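PDB 2DY1: elongation factor G from Thermus thermophilus, which binds GTP with a magnesium ion and, as an EF-G-type translational GTPase, probably acts in the elongation phase of protein synthesis. Local coordinates for residues L157-E165 and L172-R182; L209-L219 and A233-A241. All coordinates share one frame; numbering follows the deposited sequence.

Contact 1: residues L157-E165 and L172-R182; sequences LPIDLPLYE and LIDVFHGKAYR
Arg182 carries its CG between the backbone N and the carbonyl carbon (chi1 72°) and its chain bends at chi3, which turns its guanidinium side-on to the carboxylate of Glu165, held out on a chain extended beyond CG. This salt bridge ties the end of strand 156-165 to strand 179-184, across 168-174, in an antiparallel meander that forms one side of the GTP-binding domain's mixed sheet; strand 187-191 follows 179-184 as the outermost. Within the hairpin Leu161 and Ile173 are a hydrogen-bonded pair, Leu161 N giving to Ile173 O (2.9 Å) and Ile173 N to Leu161 O (2.8 Å); a further backbone bond, Val175 N to Ile159 O (3.0 Å), lies beyond the paired residues. On the face bearing Leu161 and Ile173, which helix 198-213 covers, Val175 CG2 lies obliquely against Leu161 CG at 3.7 Å. Leu163 instead reaches past its neighbour strand, CD2 lying 3.7 Å from Tyr181 O and also meeting Ala180 CB. Asp160 and Asp174 face the other way, and Asp160 OD2 is held by the backbone N of Leu252. Gly178 and Lys179 opposite Asp174 make a G1 bulge. Arg182 NH1 also bridges to Glu184. Carboxylate and guanidinium are nearly coplanar, 8° apart: Arg182 NH2 meets Glu165 OE1 on its syn lone pair at 2.8 Å, and Arg182 NE reaches Glu165 OE2, also at 2.8 Å.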
loop_
_atom_site.group_PDB
_atom_site.type_symbol
_atom_site.label_atom_id
_atom_site.label_comp_id
_atom_site.label_asym_id
_atom_site.label_seq_id
_atom_site.Cartn_x
_atom_site.Cartn_y
_atom_site.Cartn_z
ATOM N N LEU A 157 13.996 4.853 -24.808
ATOM C CA LEU A 157 14.510 4.392 -26.084
ATOM C C LEU A 157 13.318 3.984 -26.947
ATOM O O LEU A 157 12.756 2.908 -26.777
ATOM C CB LEU A 157 15.430 3.191 -25.859
ATOM C CG LEU A 157 16.248 2.738 -27.068
ATOM C CD1 LEU A 157 17.451 3.660 -27.236
ATOM C CD2 LEU A 157 16.715 1.323 -26.869
ATOM N N PRO A 158 12.918 4.844 -27.890
ATOM C CA PRO A 158 11.773 4.496 -28.743
ATOM C C PRO A 158 12.036 3.296 -29.641
ATOM O O PRO A 158 12.940 3.313 -30.460
ATOM C CB PRO A 158 11.539 5.770 -29.565
ATOM C CG PRO A 158 12.133 6.862 -28.693
ATOM C CD PRO A 158 13.384 6.215 -28.146
ATOM N N ILE A 159 11.248 2.245 -29.481
ATOM C CA ILE A 159 11.376 1.061 -30.313
ATOM C C ILE A 159 10.388 1.186 -31.460
ATOM O O ILE A 159 10.682 0.828 -32.602
ATOM C CB ILE A 159 11.025 -0.232 -29.517
ATOM C CG1 ILE A 159 11.982 -0.388 -28.331
ATOM C CG2 ILE A 159 11.027 -1.446 -30.438
ATOM C CD1 ILE A 159 13.448 -0.371 -28.709
ATOM N N ASP A 160 9.203 1.704 -31.144
ATOM C CA ASP A 160 8.141 1.826 -32.136
ATOM C C ASP A 160 7.705 3.262 -32.326
ATOM O O ASP A 160 7.782 4.071 -31.395
ATOM C CB ASP A 160 6.861 1.115 -31.659
ATOM C CG ASP A 160 7.051 -0.359 -31.416
ATOM O OD1 ASP A 160 7.604 -1.027 -32.314
ATOM O OD2 ASP A 160 6.617 -0.850 -30.338
ATOM N N LEU A 161 7.225 3.529 -33.539
ATOM C CA LEU A 161 6.585 4.799 -33.881
ATOM C C LEU A 161 5.238 4.347 -34.471
ATOM O O LEU A 161 5.094 3.235 -34.956
ATOM C CB LEU A 161 7.386 5.590 -34.911
ATOM C CG LEU A 161 8.719 6.121 -34.394
ATOM C CD1 LEU A 161 9.402 6.854 -35.550
ATOM C CD2 LEU A 161 8.542 7.043 -33.194
ATOM N N PRO A 162 4.227 5.212 -34.428
ATOM C CA PRO A 162 2.929 4.810 -34.967
ATOM C C PRO A 162 2.789 4.853 -36.475
ATOM O O PRO A 162 3.314 5.765 -37.138
ATOM C CB PRO A 162 1.958 5.770 -34.290
ATOM C CG PRO A 162 2.793 7.011 -34.071
ATOM C CD PRO A 162 4.178 6.513 -33.746
ATOM N N LEU A 163 2.105 3.849 -37.020
ATOM C CA LEU A 163 1.813 3.853 -38.449
ATOM C C LEU A 163 0.396 4.378 -38.601
ATOM O O LEU A 163 -0.539 3.851 -38.005
ATOM C CB LEU A 163 1.906 2.447 -39.048
ATOM C CG LEU A 163 1.573 2.386 -40.537
ATOM C CD1 LEU A 163 2.666 3.139 -41.301
ATOM C CD2 LEU A 163 1.516 0.931 -41.014
ATOM N N TYR A 164 0.237 5.453 -39.371
ATOM C CA TYR A 164 -1.081 6.029 -39.607
ATOM C C TYR A 164 -1.489 5.897 -41.062
ATOM O O TYR A 164 -0.642 5.858 -41.959
ATOM C CB TYR A 164 -1.094 7.525 -39.293
ATOM C CG TYR A 164 -1.013 7.870 -37.829
ATOM C CD1 TYR A 164 -2.157 7.858 -37.028
ATOM C CD2 TYR A 164 0.199 8.217 -37.244
ATOM C CE1 TYR A 164 -2.084 8.189 -35.667
ATOM C CE2 TYR A 164 0.276 8.552 -35.903
ATOM C CZ TYR A 164 -0.858 8.539 -35.119
ATOM O OH TYR A 164 -0.777 8.904 -33.783
ATOM N N GLU A 165 -2.796 5.841 -41.282
ATOM C CA GLU A 165 -3.357 5.814 -42.631
ATOM C C GLU A 165 -4.501 6.812 -42.560
ATOM O O GLU A 165 -5.475 6.616 -41.834
ATOM C CB GLU A 165 -3.855 4.411 -43.009
ATOM C CG GLU A 165 -2.727 3.460 -43.348
ATOM C CD GLU A 165 -3.200 2.040 -43.616
ATOM O OE1 GLU A 165 -4.420 1.800 -43.503
ATOM O OE2 GLU A 165 -2.343 1.179 -43.925
ATOM N N LEU A 172 2.437 -0.240 -36.546
ATOM C CA LEU A 172 3.726 0.112 -35.989
ATOM C C LEU A 172 4.824 0.246 -37.015
ATOM O O LEU A 172 4.828 -0.447 -38.035
ATOM C CB LEU A 172 4.203 -1.002 -35.034
ATOM C CG LEU A 172 3.323 -1.476 -33.886
ATOM C CD1 LEU A 172 4.071 -2.526 -33.076
ATOM C CD2 LEU A 172 2.971 -0.277 -33.019
ATOM N N ILE A 173 5.741 1.155 -36.726
ATOM C CA ILE A 173 6.951 1.320 -37.523
ATOM C C ILE A 173 8.032 0.920 -36.527
ATOM O O ILE A 173 8.213 1.568 -35.481
ATOM C CB ILE A 173 7.185 2.779 -37.963
ATOM C CG1 ILE A 173 6.089 3.217 -38.928
ATOM C CG2 ILE A 173 8.557 2.899 -38.669
ATOM C CD1 ILE A 173 6.128 4.698 -39.248
ATOM N N ASP A 174 8.726 -0.171 -36.828
ATOM C CA ASP A 174 9.781 -0.662 -35.953
ATOM C C ASP A 174 11.020 0.127 -36.363
ATOM O O ASP A 174 11.587 -0.115 -37.425
ATOM C CB ASP A 174 9.959 -2.162 -36.184
ATOM C CG ASP A 174 11.092 -2.732 -35.377
ATOM O OD1 ASP A 174 12.245 -2.459 -35.760
ATOM O OD2 ASP A 174 10.833 -3.428 -34.364
ATOM N N VAL A 175 11.399 1.095 -35.528
ATOM C CA VAL A 175 12.507 2.010 -35.829
ATOM C C VAL A 175 13.798 1.341 -36.235
ATOM O O VAL A 175 14.405 1.696 -37.251
ATOM C CB VAL A 175 12.798 2.938 -34.622
ATOM C CG1 VAL A 175 13.940 3.870 -34.934
ATOM C CG2 VAL A 175 11.557 3.731 -34.269
ATOM N N PHE A 176 14.222 0.379 -35.434
ATOM C CA PHE A 176 15.471 -0.330 -35.687
ATOM C C PHE A 176 15.596 -0.957 -37.077
ATOM O O PHE A 176 16.618 -0.773 -37.755
ATOM C CB PHE A 176 15.661 -1.429 -34.640
ATOM C CG PHE A 176 16.993 -2.125 -34.724
ATOM C CD1 PHE A 176 18.082 -1.664 -33.991
ATOM C CD2 PHE A 176 17.158 -3.251 -35.525
ATOM C CE1 PHE A 176 19.316 -2.317 -34.053
ATOM C CE2 PHE A 176 18.388 -3.912 -35.596
ATOM C CZ PHE A 176 19.467 -3.444 -34.858
ATOM N N HIS A 177 14.569 -1.696 -37.500
ATOM C CA HIS A 177 14.619 -2.371 -38.786
ATOM C C HIS A 177 14.073 -1.584 -39.973
ATOM O O HIS A 177 14.200 -2.028 -41.115
ATOM C CB HIS A 177 13.904 -3.718 -38.688
ATOM C CG HIS A 177 14.370 -4.561 -37.546
ATOM N ND1 HIS A 177 15.541 -5.287 -37.581
ATOM C CD2 HIS A 177 13.833 -4.774 -36.320
ATOM C CE1 HIS A 177 15.703 -5.913 -36.428
ATOM N NE2 HIS A 177 14.682 -5.617 -35.645
ATOM N N GLY A 178 13.486 -0.420 -39.717
ATOM C CA GLY A 178 12.949 0.377 -40.809
ATOM C C GLY A 178 11.874 -0.382 -41.562
ATOM O O GLY A 178 11.824 -0.381 -42.794
ATOM N N LYS A 179 11.011 -1.054 -40.809
ATOM C CA LYS A 179 9.933 -1.816 -41.402
ATOM C C LYS A 179 8.653 -1.418 -40.706
ATOM O O LYS A 179 8.679 -0.958 -39.565
ATOM C CB LYS A 179 10.186 -3.318 -41.255
ATOM C CG LYS A 179 11.371 -3.805 -42.090
ATOM C CD LYS A 179 11.452 -5.315 -42.126
ATOM C CE LYS A 179 12.667 -5.768 -42.926
ATOM N NZ LYS A 179 12.822 -7.250 -42.910
ATOM N N ALA A 180 7.540 -1.575 -41.405
ATOM C CA ALA A 180 6.261 -1.198 -40.842
ATOM C C ALA A 180 5.274 -2.354 -40.959
ATOM O O ALA A 180 5.406 -3.222 -41.834
ATOM C CB ALA A 180 5.720 0.031 -41.564
ATOM N N TYR A 181 4.279 -2.342 -40.079
ATOM C CA TYR A 181 3.272 -3.390 -40.046
ATOM C C TYR A 181 1.913 -2.795 -39.753
ATOM O O TYR A 181 1.778 -1.995 -38.831
ATOM C CB TYR A 181 3.607 -4.399 -38.944
ATOM C CG TYR A 181 5.002 -4.959 -39.081
ATOM C CD1 TYR A 181 6.093 -4.296 -38.531
ATOM C CD2 TYR A 181 5.236 -6.094 -39.858
ATOM C CE1 TYR A 181 7.400 -4.747 -38.756
ATOM C CE2 TYR A 181 6.534 -6.552 -40.097
ATOM C CZ TYR A 181 7.606 -5.877 -39.544
ATOM O OH TYR A 181 8.879 -6.347 -39.781
ATOM N N ARG A 182 0.911 -3.194 -40.523
ATOM C CA ARG A 182 -0.434 -2.690 -40.291
ATOM C C ARG A 182 -1.301 -3.830 -39.787
ATOM O O ARG A 182 -1.037 -5.000 -40.077
ATOM C CB ARG A 182 -1.028 -2.097 -41.577
ATOM C CG ARG A 182 -1.409 -3.108 -42.626
ATOM C CD ARG A 182 -1.929 -2.420 -43.904
ATOM N NE ARG A 182 -3.029 -1.479 -43.687
ATOM C CZ ARG A 182 -4.313 -1.813 -43.562
ATOM N NH1 ARG A 182 -4.695 -3.087 -43.629
ATOM N NH2 ARG A 182 -5.217 -0.867 -43.369
#

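Contact 2: residues L209-L219 and A233-A241; sequences LEAIVETDEGL and ALEKAFHEA
Leu234 enters as a knob among Leu209, Ile212, Val213 and Leu219, the centre of an apolar interface. Its CD1 meets Leu209 CD2 at 3.6 Å, the two side chains crossing at about a right angle, while CD2 touches both Ile212 CG2 and Val213 CG2. Ala237 lets the backbones come near: its CB touches Leu219 CD1 at 3.6 Å and Ile212 CG2 at 3.7 Å. Ile212 uses both branches, since CG2, anti to the backbone N, faces Ala237 while CD1 extends to Phe238 CB. Leu219 CD2 packs on Ala233 CB at 3.6 Å.

The polar links gather at the turn 213-216. Thr215 OG1 gives a hydrogen bond to Ile212 O (2.7 Å), and a water within hydrogen-bonding distance of Thr215 OG1 (2.8 Å) and Ala237 O (2.7 Å) can link the segments. A valine in place of Thr215 would probably cost this water its OG1 partner and leave Ile212 O with that residue's backbone N as its one donor of the two described. Asp216 OD1 accepts from Leu219 N at 2.8 Å through its anti lone pair. The arrangement is a type I turn followed by an Asp N-cap, joining helix 198-213 to helix 217-225, with helix 231-243 packed across the joint.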
loop_
_atom_site.group_PDB
_atom_site.type_symbol
_atom_site.label_atom_id
_atom_site.label_comp_id
_atom_site.label_asym_id
_atom_site.label_seq_id
_atom_site.Cartn_x
_atom_site.Cartn_y
_atom_site.Cartn_z
ATOM N N LEU A 209 20.431 4.003 -32.144
ATOM C CA LEU A 209 21.752 3.406 -32.311
ATOM C C LEU A 209 22.746 4.098 -31.403
ATOM O O LEU A 209 23.479 3.439 -30.657
ATOM C CB LEU A 209 22.217 3.530 -33.769
ATOM C CG LEU A 209 21.526 2.612 -34.779
ATOM C CD1 LEU A 209 22.040 2.909 -36.183
ATOM C CD2 LEU A 209 21.789 1.158 -34.412
ATOM N N GLU A 210 22.769 5.424 -31.467
ATOM C CA GLU A 210 23.674 6.211 -30.650
ATOM C C GLU A 210 23.448 5.998 -29.152
ATOM O O GLU A 210 24.408 5.883 -28.389
ATOM C CB GLU A 210 23.556 7.702 -31.015
ATOM C CG GLU A 210 24.168 8.082 -32.406
ATOM C CD GLU A 210 24.186 9.587 -32.696
ATOM O OE1 GLU A 210 24.397 10.377 -31.754
ATOM O OE2 GLU A 210 24.007 9.981 -33.871
ATOM N N ALA A 211 22.189 5.913 -28.717
ATOM C CA ALA A 211 21.927 5.705 -27.288
ATOM C C ALA A 211 22.447 4.361 -26.779
ATOM O O ALA A 211 22.929 4.259 -25.644
ATOM C CB ALA A 211 20.418 5.826 -26.997
ATOM N N ILE A 212 22.342 3.334 -27.613
ATOM C CA ILE A 212 22.804 2.006 -27.252
ATOM C C ILE A 212 24.328 1.950 -27.235
ATOM O O ILE A 212 24.922 1.423 -26.289
ATOM C CB ILE A 212 22.290 0.961 -28.234
ATOM C CG1 ILE A 212 20.759 0.886 -28.118
ATOM C CG2 ILE A 212 22.940 -0.408 -27.941
ATOM C CD1 ILE A 212 20.095 0.039 -29.167
ATOM N N VAL A 213 24.946 2.476 -28.284
ATOM C CA VAL A 213 26.404 2.484 -28.386
ATOM C C VAL A 213 27.053 3.122 -27.162
ATOM O O VAL A 213 28.021 2.584 -26.611
ATOM C CB VAL A 213 26.864 3.230 -29.678
ATOM C CG1 VAL A 213 28.365 3.533 -29.623
ATOM C CG2 VAL A 213 26.569 2.366 -30.885
ATOM N N GLU A 214 26.505 4.251 -26.728
ATOM C CA GLU A 214 27.032 4.968 -25.576
ATOM C C GLU A 214 27.035 4.211 -24.246
ATOM O O GLU A 214 27.733 4.607 -23.312
ATOM C CB GLU A 214 26.292 6.285 -25.415
ATOM C CG GLU A 214 26.660 7.286 -26.496
ATOM C CD GLU A 214 25.768 8.504 -26.493
ATOM O OE1 GLU A 214 26.019 9.425 -27.298
ATOM O OE2 GLU A 214 24.811 8.537 -25.689
ATOM N N THR A 215 26.287 3.115 -24.165
ATOM C CA THR A 215 26.237 2.328 -22.932
ATOM C C THR A 215 27.209 1.169 -22.913
ATOM O O THR A 215 27.299 0.452 -21.910
ATOM C CB THR A 215 24.854 1.702 -22.717
ATOM O OG1 THR A 215 24.616 0.730 -23.741
ATOM C CG2 THR A 215 23.788 2.758 -22.724
ATOM N N ASP A 216 27.933 0.963 -24.010
ATOM C CA ASP A 216 28.864 -0.153 -24.089
ATOM C C ASP A 216 30.254 0.326 -24.499
ATOM O O ASP A 216 30.442 0.860 -25.596
ATOM C CB ASP A 216 28.343 -1.191 -25.080
ATOM C CG ASP A 216 29.244 -2.402 -25.184
ATOM O OD1 ASP A 216 30.246 -2.343 -25.924
ATOM O OD2 ASP A 216 28.955 -3.417 -24.518
ATOM N N GLU A 217 31.219 0.132 -23.608
ATOM C CA GLU A 217 32.586 0.569 -23.858
ATOM C C GLU A 217 33.157 0.028 -25.155
ATOM O O GLU A 217 33.816 0.755 -25.892
ATOM C CB GLU A 217 33.476 0.192 -22.669
ATOM C CG GLU A 217 33.171 1.022 -21.431
ATOM C CD GLU A 217 34.011 0.638 -20.226
ATOM O OE1 GLU A 217 34.933 -0.192 -20.378
ATOM O OE2 GLU A 217 33.750 1.175 -19.129
ATOM N N GLY A 218 32.895 -1.245 -25.440
ATOM C CA GLY A 218 33.394 -1.846 -26.662
ATOM C C GLY A 218 32.850 -1.175 -27.908
ATOM O O GLY A 218 33.607 -0.796 -28.792
ATOM N N LEU A 219 31.532 -1.021 -27.988
ATOM C CA LEU A 219 30.928 -0.385 -29.151
ATOM C C LEU A 219 31.243 1.096 -29.229
ATOM O O LEU A 219 31.350 1.672 -30.309
ATOM C CB LEU A 219 29.407 -0.563 -29.122
ATOM C CG LEU A 219 28.920 -2.003 -29.212
ATOM C CD1 LEU A 219 27.401 -2.013 -29.278
ATOM C CD2 LEU A 219 29.509 -2.671 -30.441
ATOM N N ALA A 233 26.215 -7.335 -31.900
ATOM C CA ALA A 233 26.848 -6.532 -30.862
ATOM C C ALA A 233 25.854 -5.535 -30.300
ATOM O O ALA A 233 25.800 -5.317 -29.089
ATOM C CB ALA A 233 28.060 -5.792 -31.425
ATOM N N LEU A 234 25.079 -4.931 -31.194
ATOM C CA LEU A 234 24.066 -3.954 -30.807
ATOM C C LEU A 234 22.953 -4.597 -29.983
ATOM O O LEU A 234 22.492 -4.007 -29.004
ATOM C CB LEU A 234 23.478 -3.272 -32.051
ATOM C CG LEU A 234 24.302 -2.114 -32.629
ATOM C CD1 LEU A 234 23.827 -1.774 -34.035
ATOM C CD2 LEU A 234 24.202 -0.904 -31.698
ATOM N N GLU A 235 22.523 -5.795 -30.367
ATOM C CA GLU A 235 21.462 -6.485 -29.613
ATOM C C GLU A 235 21.927 -6.749 -28.184
ATOM O O GLU A 235 21.212 -6.464 -27.220
ATOM C CB GLU A 235 21.111 -7.834 -30.250
ATOM C CG GLU A 235 20.583 -7.782 -31.672
ATOM C CD GLU A 235 20.348 -9.178 -32.241
ATOM O OE1 GLU A 235 19.481 -9.904 -31.703
ATOM O OE2 GLU A 235 21.035 -9.552 -33.219
ATOM N N LYS A 236 23.131 -7.299 -28.048
ATOM C CA LYS A 236 23.666 -7.609 -26.729
ATOM C C LYS A 236 23.856 -6.358 -25.887
ATOM O O LYS A 236 23.582 -6.361 -24.690
ATOM C CB LYS A 236 24.995 -8.370 -26.851
ATOM C CG LYS A 236 24.833 -9.764 -27.457
ATOM C CD LYS A 236 26.151 -10.534 -27.515
ATOM C CE LYS A 236 25.935 -11.948 -28.052
ATOM N NZ LYS A 236 27.202 -12.733 -28.145
ATOM N N ALA A 237 24.313 -5.273 -26.503
ATOM C CA ALA A 237 24.503 -4.042 -25.766
ATOM C C ALA A 237 23.148 -3.506 -25.283
ATOM O O ALA A 237 23.032 -3.040 -24.152
ATOM C CB ALA A 237 25.201 -3.003 -26.636
ATOM N N PHE A 238 22.150 -3.579 -26.159
ATOM C CA PHE A 238 20.781 -3.139 -25.845
ATOM C C PHE A 238 20.266 -3.901 -24.624
ATOM O O PHE A 238 19.835 -3.285 -23.652
ATOM C CB PHE A 238 19.871 -3.401 -27.047
ATOM C CG PHE A 238 18.394 -3.241 -26.753
ATOM C CD1 PHE A 238 17.876 -2.007 -26.407
ATOM C CD2 PHE A 238 17.539 -4.332 -26.852
ATOM C CE1 PHE A 238 16.493 -1.849 -26.160
ATOM C CE2 PHE A 238 16.158 -4.188 -26.605
ATOM C CZ PHE A 238 15.646 -2.948 -26.264
ATOM N N HIS A 239 20.339 -5.224 -24.676
ATOM C CA HIS A 239 19.872 -6.069 -23.566
ATOM C C HIS A 239 20.613 -5.748 -22.271
ATOM O O HIS A 239 20.022 -5.681 -21.191
ATOM C CB HIS A 239 20.079 -7.546 -23.903
ATOM C CG HIS A 239 19.433 -8.483 -22.928
ATOM N ND1 HIS A 239 18.104 -8.853 -23.017
ATOM C CD2 HIS A 239 19.928 -9.115 -21.839
ATOM C CE1 HIS A 239 17.813 -9.673 -22.022
ATOM N NE2 HIS A 239 18.902 -9.849 -21.292
ATOM N N GLU A 240 21.920 -5.529 -22.376
ATOM C CA GLU A 240 22.711 -5.239 -21.198
ATOM C C GLU A 240 22.376 -3.874 -20.617
ATOM O O GLU A 240 22.335 -3.696 -19.396
ATOM C CB GLU A 240 24.202 -5.344 -21.577
ATOM C CG GLU A 240 25.175 -5.188 -20.438
ATOM C CD GLU A 240 25.062 -6.272 -19.382
ATOM O OE1 GLU A 240 24.450 -7.337 -19.641
ATOM O OE2 GLU A 240 25.610 -6.045 -18.287
ATOM N N ALA A 241 22.103 -2.897 -21.481
ATOM C CA ALA A 241 21.768 -1.574 -20.995
ATOM C C ALA A 241 20.415 -1.585 -20.269
ATOM O O ALA A 241 20.245 -0.909 -19.259
ATOM C CB ALA A 241 21.722 -0.558 -22.152
HETATM O O HOH W 1 25.199 -1.903 -22.926
#

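Contact 1 and contact 2 follow one another along the chain within the GTP-binding domain, their centres 20 Å apart, and meet mainly through Leu157 at the start of strand 156-165. Its CD2 lies 3.3 Å from Phe238 CE1 and its CD1 3.7 Å from Ala211 CB, so one leucine touches helices 231-243 and 198-213. Helix 198-213 thus serves both: Val201, Phe204 and Arg205 pack on the hairpin, while its last turn enters contact 2. Contact 1 is the nearer to the nucleotide, the side chain of Leu172 lying about 11 Å from bound GTP and about 8 Å from that of the GTP-binding Ser254; contact 2 is structural packing away from that site.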